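Local coordinates for leucine aminopeptidase (Parabacteroides distasonis, PDB 3TC8), which is probably a zinc-dependent exopeptidase of the M28 family, with aminopeptidase or glutaminyl-peptide cyclotransferase activity, at residues G196-M201 against I247-Q252; R217-I222 against P261-I266. One frame throughout, in Å; residues are numbered along the deposited sequence.

Interaction 1: G196-M201 against I247-Q252; sequences GILLDM and ITDDHQ
Two carboxylates, those of D200 and D249, meet, both buried, between strand 195-200, next to the edge of the sheet, and the turn leading into helix 250-258. OD2 of D200 lies 2.5 Å from OD2 of D249, and the same D200 oxygen is also 3.1 Å from D249 OD1, where two acceptors simply sit side by side. The two groups are not stacked: their planes are turned 56° from each other. CB of D200 points toward the turn, and chi1 of -171° puts CG anti to the backbone N. D264 adds a third acid next to D249, and D200 also touches D127, a zinc ligand, its own side chain being about 6 Å from the zinc ion. A buried acid cluster beside the metal, on a strand in the mixed sheet of an M28 peptidase, recalls that of the related glutaminyl cyclases, and its part here may be similar.

Hydrogen bonding on the turn itself holds D249. Its OD1 accepts from D250 N at 3.0 Å, on the anti side and 32° out of the carboxylate plane, while its backbone O accepts from Q252 N. Farther out, D250 OD1 bonds to T179 and H251 NE2 to E212. An alanine in place of D249 would probably leave D250 N without this acceptor and D200 OD2 without its close neighbour, with a gap opened beside L198.

The apolar share belongs to L198, whose CD2 does all the touching. This methyl approaches D249 CG to 3.5 Å and H251 N to 3.6 Å, and it meets the imidazole obliquely, 3.8 Å from H251 ND1. D250 CB is a looser neighbour of the same methyl.

Interaction 2: R217-I222 against P261-I266; sequences RAAAPI and PSIDII
A219 sets its CB over the face of the P261-S262 peptide, the flat group that matters in this contact, and stands almost directly above S262 N at 3.8 Å. The pyrrolidine ring of P261, puckered rather than flat, is met at one corner: its CB is 3.6 Å from A218 O and 3.8 Å from A219 CB. The small alanine side chain thus lets the helix backbone come down close to the start of the strand, with the CA atoms of A219 and P261 5.1 Å apart.

In the alpha/beta fold of this peptidase, helix 213-233 lies across strand 262-266, an outermost strand of the mixed sheet. The short segments cross at -80°, nearly perpendicular, with 7.0 Å between their axes. The helix is kinked here, and the bond from I222 N to A219 O is weak.

I263 forms the apolar floor. Its CG2 receives both A219 CB and I222 CG2, each at 3.8 Å, and its CD1 lies looser against the same I222 methyl, 4.2 Å away. CG2 of I222, anti to the backbone N and beside the carbonyl carbon, meets I263 together with I222 CB. V223 and V226 of the same helix also pack on I263. The side chain of S262 points away from helix 213-233, touching V254 and I255 of helix 250-258 and bonding through OG to I260 O.

Overall arrangement
Both contacts rest on the adjacent parallel strands 195-200 and 262-266, which are joined directly between them: L198 N is 2.8 Å from I263 O, a probable hydrogen bond. Interaction 1 is wholly buried, near the centre of the molecule and the zinc site, and combines clustered acids with one leucine methyl. Interaction 2, its centre about 9 Å from that of interaction 1, is only partly buried, lies away from the metal and is almost entirely apolar. D264 links them: it belongs to the strand of interaction 2, yet its OD2 comes 2.7 Å from D249 OD2, bringing that strand into the acid cluster. Helix 250-258, begun in interaction 1, leads along the chain into strand 262-266.

Interaction 1: G196-M201 against I247-Q252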
ATOM      1  N   GLY A 196     -11.852  -4.192   1.363  1.00  8.66           N
ATOM      2  CA  GLY A 196     -10.474  -3.770   1.508  1.00  8.40           C
ATOM      3  C   GLY A 196     -10.131  -2.585   0.604  1.00  7.68           C
ATOM      4  O   GLY A 196     -10.660  -2.450  -0.495  1.00  8.55           O
ATOM      5  N   ILE A 197      -9.225  -1.730   1.096  1.00  7.48           N
ATOM      6  CA  ILE A 197      -8.674  -0.634   0.314  1.00  7.72           C
ATOM      7  C   ILE A 197      -7.151  -0.721   0.384  1.00  6.93           C
ATOM      8  O   ILE A 197      -6.571  -0.656   1.476  1.00  7.55           O
ATOM      9  CB  ILE A 197      -9.109   0.760   0.781  1.00  7.47           C
ATOM     10  CG1 ILE A 197     -10.653   0.889   0.737  1.00  8.66           C
ATOM     11  CG2 ILE A 197      -8.446   1.830  -0.060  1.00  9.23           C
ATOM     12  CD1 ILE A 197     -11.127   2.196   1.392  1.00 10.62           C
ATOM     13  N   LEU A 198      -6.513  -0.900  -0.768  1.00  7.47           N
ATOM     14  CA  LEU A 198      -5.074  -0.840  -0.952  1.00  7.08           C
ATOM     15  C   LEU A 198      -4.678   0.564  -1.385  1.00  6.99           C
ATOM     16  O   LEU A 198      -5.268   1.111  -2.296  1.00  7.76           O
ATOM     17  CB  LEU A 198      -4.682  -1.847  -2.032  1.00  7.45           C
ATOM     18  CG  LEU A 198      -3.244  -1.801  -2.555  1.00  7.44           C
ATOM     19  CD1 LEU A 198      -2.214  -2.030  -1.454  1.00  8.91           C
ATOM     20  CD2 LEU A 198      -3.059  -2.823  -3.649  1.00  8.74           C
ATOM     21  N   LEU A 199      -3.641   1.107  -0.765  1.00  7.05           N
ATOM     22  CA  LEU A 199      -3.016   2.339  -1.187  1.00  7.38           C
ATOM     23  C   LEU A 199      -1.647   1.964  -1.756  1.00  7.46           C
ATOM     24  O   LEU A 199      -0.826   1.367  -1.041  1.00  7.97           O
ATOM     25  CB  LEU A 199      -2.820   3.304  -0.028  1.00  7.93           C
ATOM     26  CG  LEU A 199      -4.076   3.679   0.789  1.00  8.77           C
ATOM     27  CD1 LEU A 199      -3.724   4.699   1.856  1.00  9.98           C
ATOM     28  CD2 LEU A 199      -5.172   4.132  -0.137  1.00  9.60           C
ATOM     29  N   ASP A 200      -1.371   2.378  -2.964  1.00  7.18           N
ATOM     30  CA  ASP A 200      -0.075   2.118  -3.599  1.00  7.91           C
ATOM     31  C   ASP A 200       0.293   3.321  -4.457  1.00  7.95           C
ATOM     32  O   ASP A 200      -0.500   3.683  -5.308  1.00  9.40           O
ATOM     33  CB  ASP A 200      -0.171   0.830  -4.428  1.00  9.42           C
ATOM     34  CG  ASP A 200       1.144   0.318  -4.956  1.00 10.46           C
ATOM     35  OD1 ASP A 200       2.216   0.830  -4.598  1.00 11.31           O
ATOM     36  OD2 ASP A 200       1.153  -0.697  -5.740  1.00 11.01           O
HETATM   37  N   MSE A 201       1.433   3.948  -4.220  1.00  7.80           N
HETATM   38  CA  MSE A 201       1.808   5.132  -5.009  1.00  7.72           C
HETATM   39  C   MSE A 201       0.747   6.234  -4.950  1.00  7.91           C
HETATM   40  O   MSE A 201       0.178   6.640  -5.967  1.00  8.63           O
HETATM   41  CB  MSE A 201       2.194   4.759  -6.475  1.00  8.23           C
HETATM   42  CG  MSE A 201       3.428   3.849  -6.530  1.00  9.40           C
HETATM   43 SE   MSE A 201       4.074   3.481  -8.241  0.75 11.58          SE
HETATM   44  CE  MSE A 201       5.131   4.879  -8.408  1.00 18.17           C
ATOM     45  N   ILE A 247      -4.279  -3.461 -13.155  1.00 11.33           N
ATOM     46  CA  ILE A 247      -2.996  -3.384 -12.488  1.00 10.85           C
ATOM     47  C   ILE A 247      -2.813  -4.589 -11.558  1.00 10.99           C
ATOM     48  O   ILE A 247      -3.612  -4.820 -10.672  1.00 11.50           O
ATOM     49  CB  ILE A 247      -2.872  -2.054 -11.720  1.00 10.96           C
ATOM     50  CG1 ILE A 247      -3.018  -0.855 -12.667  1.00 12.95           C
ATOM     51  CG2 ILE A 247      -1.562  -2.002 -10.957  1.00 12.87           C
ATOM     52  CD1 ILE A 247      -3.152   0.501 -12.009  1.00 13.31           C
ATOM     53  N   THR A 248      -1.705  -5.322 -11.733  1.00 11.21           N
ATOM     54  CA  THR A 248      -1.320  -6.396 -10.820  1.00 11.37           C
ATOM     55  C   THR A 248      -0.860  -5.762  -9.519  1.00 10.90           C
ATOM     56  O   THR A 248       0.029  -4.929  -9.508  1.00 11.62           O
ATOM     57  CB  THR A 248      -0.159  -7.214 -11.412  1.00 13.31           C
ATOM     58  OG1 THR A 248      -0.564  -7.783 -12.652  1.00 17.07           O
ATOM     59  CG2 THR A 248       0.307  -8.274 -10.424  1.00 14.96           C
ATOM     60  N   ASP A 249      -1.508  -6.121  -8.428  1.00  9.95           N
ATOM     61  CA  ASP A 249      -1.160  -5.548  -7.137  1.00  9.90           C
ATOM     62  C   ASP A 249      -1.721  -6.397  -6.023  1.00  9.43           C
ATOM     63  O   ASP A 249      -2.423  -7.401  -6.258  1.00 10.01           O
ATOM     64  CB  ASP A 249      -1.659  -4.102  -7.066  1.00  9.68           C
ATOM     65  CG  ASP A 249      -0.753  -3.165  -6.300  1.00  9.86           C
ATOM     66  OD1 ASP A 249       0.125  -3.640  -5.550  1.00 11.96           O
ATOM     67  OD2 ASP A 249      -0.933  -1.898  -6.453  1.00 10.73           O
ATOM     68  N   ASP A 250      -1.405  -6.057  -4.774  1.00  9.21           N
ATOM     69  CA  ASP A 250      -1.726  -6.916  -3.673  1.00  8.92           C
ATOM     70  C   ASP A 250      -3.210  -7.225  -3.551  1.00  8.30           C
ATOM     71  O   ASP A 250      -3.587  -8.273  -3.054  1.00  9.06           O
ATOM     72  CB  ASP A 250      -1.232  -6.270  -2.348  1.00  9.18           C
ATOM     73  CG  ASP A 250       0.309  -6.213  -2.178  1.00  9.74           C
ATOM     74  OD1 ASP A 250       0.911  -7.273  -2.175  1.00  9.80           O
ATOM     75  OD2 ASP A 250       0.859  -5.114  -2.013  1.00 14.52           O
ATOM     76  N   HIS A 251      -4.055  -6.273  -3.963  1.00  9.04           N
ATOM     77  CA  HIS A 251      -5.507  -6.478  -3.822  1.00  8.99           C
ATOM     78  C   HIS A 251      -6.028  -7.688  -4.588  1.00  9.27           C
ATOM     79  O   HIS A 251      -6.968  -8.345  -4.117  1.00 10.08           O
ATOM     80  CB  HIS A 251      -6.270  -5.207  -4.227  1.00  9.32           C
ATOM     81  CG  HIS A 251      -6.192  -4.840  -5.665  1.00  9.21           C
ATOM     82  ND1 HIS A 251      -4.989  -4.784  -6.339  1.00  9.57           N
ATOM     83  CD2 HIS A 251      -7.171  -4.511  -6.545  1.00  9.61           C
ATOM     84  CE1 HIS A 251      -5.238  -4.442  -7.590  1.00  9.81           C
ATOM     85  NE2 HIS A 251      -6.553  -4.260  -7.737  1.00  9.36           N
ATOM     86  N   GLN A 252      -5.381  -8.054  -5.698  1.00  9.69           N
ATOM     87  CA  GLN A 252      -5.877  -9.230  -6.442  1.00 11.13           C
ATOM     88  C   GLN A 252      -5.768 -10.511  -5.623  1.00 10.14           C
ATOM     89  O   GLN A 252      -6.583 -11.402  -5.754  1.00 12.12           O
ATOM     90  CB  GLN A 252      -5.212  -9.396  -7.782  1.00 13.33           C
ATOM     91  CG  GLN A 252      -3.877  -9.965  -7.757  1.00 13.80           C
ATOM     92  CD  GLN A 252      -3.253  -9.906  -9.145  1.00 15.60           C
ATOM     93  OE1 GLN A 252      -3.209  -8.835  -9.738  1.00 18.24           O
ATOM     94  NE2 GLN A 252      -2.688 -11.031  -9.610  1.00 16.62           N
TER

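Interaction 2: R217-I222 against P261-I266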
ATOM      1  N   ARG A 217     -14.164  -4.829 -11.180  1.00 10.07           N
ATOM      2  CA  ARG A 217     -14.764  -6.132 -11.386  1.00 10.57           C
ATOM      3  C   ARG A 217     -15.163  -6.806 -10.084  1.00 10.46           C
ATOM      4  O   ARG A 217     -16.232  -7.427 -10.001  1.00 12.18           O
ATOM      5  CB  ARG A 217     -13.848  -7.020 -12.214  1.00 10.43           C
ATOM      6  CG  ARG A 217     -14.540  -8.226 -12.877  1.00 11.55           C
ATOM      7  CD  ARG A 217     -15.440  -7.823 -14.054  1.00 11.67           C
ATOM      8  NE  ARG A 217     -15.806  -8.967 -14.864  1.00 12.62           N
ATOM      9  CZ  ARG A 217     -16.796  -9.827 -14.622  1.00 13.82           C
ATOM     10  NH1 ARG A 217     -17.632  -9.632 -13.622  1.00 15.05           N
ATOM     11  NH2 ARG A 217     -16.926 -10.902 -15.407  1.00 14.09           N
ATOM     12  N   ALA A 218     -14.317  -6.698  -9.063  1.00 10.84           N
ATOM     13  CA  ALA A 218     -14.560  -7.336  -7.775  1.00 10.72           C
ATOM     14  C   ALA A 218     -15.391  -6.509  -6.814  1.00 10.12           C
ATOM     15  O   ALA A 218     -15.958  -7.074  -5.899  1.00 11.83           O
ATOM     16  CB  ALA A 218     -13.234  -7.655  -7.063  1.00 12.51           C
ATOM     17  N   ALA A 219     -15.379  -5.191  -6.959  1.00 10.00           N
ATOM     18  CA  ALA A 219     -15.749  -4.292  -5.855  1.00  9.87           C
ATOM     19  C   ALA A 219     -16.200  -2.956  -6.378  1.00 10.35           C
ATOM     20  O   ALA A 219     -15.928  -1.904  -5.801  1.00 10.34           O
ATOM     21  CB  ALA A 219     -14.596  -4.149  -4.894  1.00 11.24           C
ATOM     22  N   ALA A 220     -16.979  -2.940  -7.453  1.00 10.46           N
ATOM     23  CA  ALA A 220     -17.433  -1.661  -8.020  1.00 11.07           C
ATOM     24  C   ALA A 220     -18.155  -0.788  -7.019  1.00 10.93           C
ATOM     25  O   ALA A 220     -17.959   0.402  -7.035  1.00 10.79           O
ATOM     26  CB  ALA A 220     -18.284  -1.844  -9.281  1.00 12.74           C
ATOM     27  N   PRO A 221     -18.983  -1.342  -6.122  1.00 11.50           N
ATOM     28  CA  PRO A 221     -19.650  -0.448  -5.150  1.00 11.33           C
ATOM     29  C   PRO A 221     -18.671   0.246  -4.239  1.00 10.30           C
ATOM     30  O   PRO A 221     -18.926   1.364  -3.778  1.00 11.04           O
ATOM     31  CB  PRO A 221     -20.583  -1.389  -4.380  1.00 12.57           C
ATOM     32  CG  PRO A 221     -20.849  -2.516  -5.332  1.00 13.43           C
ATOM     33  CD  PRO A 221     -19.556  -2.702  -6.080  1.00 12.08           C
ATOM     34  N   ILE A 222     -17.547  -0.400  -3.928  1.00 10.39           N
ATOM     35  CA  ILE A 222     -16.512   0.178  -3.101  1.00 10.11           C
ATOM     36  C   ILE A 222     -15.800   1.283  -3.859  1.00 10.10           C
ATOM     37  O   ILE A 222     -15.560   2.361  -3.315  1.00 10.20           O
ATOM     38  CB  ILE A 222     -15.519  -0.892  -2.565  1.00 10.54           C
ATOM     39  CG1 ILE A 222     -16.266  -2.087  -1.920  1.00 10.70           C
ATOM     40  CG2 ILE A 222     -14.502  -0.265  -1.613  1.00 11.43           C
ATOM     41  CD1 ILE A 222     -17.227  -1.713  -0.782  1.00 12.23           C
ATOM     42  N   PRO A 261     -13.835  -8.283  -1.160  1.00 11.50           N
ATOM     43  CA  PRO A 261     -13.866  -7.310  -2.257  1.00 10.78           C
ATOM     44  C   PRO A 261     -12.935  -6.136  -1.932  1.00 10.44           C
ATOM     45  O   PRO A 261     -13.142  -5.482  -0.920  1.00 11.22           O
ATOM     46  CB  PRO A 261     -15.341  -6.872  -2.336  1.00 12.10           C
ATOM     47  CG  PRO A 261     -16.098  -8.014  -1.667  1.00 15.45           C
ATOM     48  CD  PRO A 261     -15.171  -8.482  -0.565  1.00 12.90           C
ATOM     49  N   SER A 262     -11.979  -5.875  -2.818  1.00  9.73           N
ATOM     50  CA  SER A 262     -10.908  -4.914  -2.513  1.00  9.00           C
ATOM     51  C   SER A 262     -10.612  -4.062  -3.714  1.00  9.14           C
ATOM     52  O   SER A 262     -10.724  -4.505  -4.874  1.00 10.61           O
ATOM     53  CB  SER A 262      -9.657  -5.626  -2.035  1.00  9.76           C
ATOM     54  OG  SER A 262      -9.865  -6.401  -0.896  1.00 10.58           O
ATOM     55  N   ILE A 263     -10.212  -2.828  -3.444  1.00  8.47           N
ATOM     56  CA  ILE A 263      -9.854  -1.880  -4.467  1.00  7.95           C
ATOM     57  C   ILE A 263      -8.416  -1.399  -4.280  1.00  8.08           C
ATOM     58  O   ILE A 263      -7.834  -1.500  -3.184  1.00  8.77           O
ATOM     59  CB  ILE A 263     -10.821  -0.682  -4.466  1.00  9.02           C
ATOM     60  CG1 ILE A 263     -10.587   0.283  -3.296  1.00  9.81           C
ATOM     61  CG2 ILE A 263     -12.288  -1.167  -4.527  1.00 10.17           C
ATOM     62  CD1 ILE A 263     -11.298   1.627  -3.468  1.00 11.26           C
ATOM     63  N   ASP A 264      -7.886  -0.823  -5.362  1.00  8.25           N
ATOM     64  CA  ASP A 264      -6.551  -0.230  -5.385  1.00  7.87           C
ATOM     65  C   ASP A 264      -6.641   1.222  -5.730  1.00  8.23           C
ATOM     66  O   ASP A 264      -7.190   1.549  -6.798  1.00  8.75           O
ATOM     67  CB  ASP A 264      -5.683  -0.979  -6.408  1.00  8.41           C
ATOM     68  CG  ASP A 264      -4.209  -0.725  -6.293  1.00  8.84           C
ATOM     69  OD1 ASP A 264      -3.725   0.053  -5.458  1.00  9.18           O
ATOM     70  OD2 ASP A 264      -3.470  -1.389  -7.133  1.00  9.88           O
ATOM     71  N   ILE A 265      -6.146   2.085  -4.841  1.00  7.81           N
ATOM     72  CA  ILE A 265      -5.985   3.508  -5.085  1.00  7.61           C
ATOM     73  C   ILE A 265      -4.515   3.676  -5.433  1.00  7.27           C
ATOM     74  O   ILE A 265      -3.642   3.505  -4.572  1.00  7.91           O
ATOM     75  CB  ILE A 265      -6.368   4.351  -3.844  1.00  8.52           C
ATOM     76  CG1 ILE A 265      -7.803   4.049  -3.380  1.00  8.63           C
ATOM     77  CG2 ILE A 265      -6.158   5.833  -4.130  1.00  9.38           C
ATOM     78  CD1 ILE A 265      -8.248   4.772  -2.163  1.00  9.33           C
ATOM     79  N   ILE A 266      -4.242   4.006  -6.689  1.00  8.12           N
ATOM     80  CA  ILE A 266      -2.894   3.973  -7.261  1.00  8.68           C
ATOM     81  C   ILE A 266      -2.772   4.956  -8.383  1.00  8.30           C
ATOM     82  O   ILE A 266      -3.655   5.059  -9.230  1.00  8.94           O
ATOM     83  CB  ILE A 266      -2.514   2.523  -7.706  1.00  8.71           C
ATOM     84  CG1 ILE A 266      -1.121   2.499  -8.338  1.00 10.10           C
ATOM     85  CG2 ILE A 266      -3.547   1.899  -8.628  1.00  9.94           C
ATOM     86  CD1 ILE A 266      -0.540   1.097  -8.496  1.00 11.50           C
TER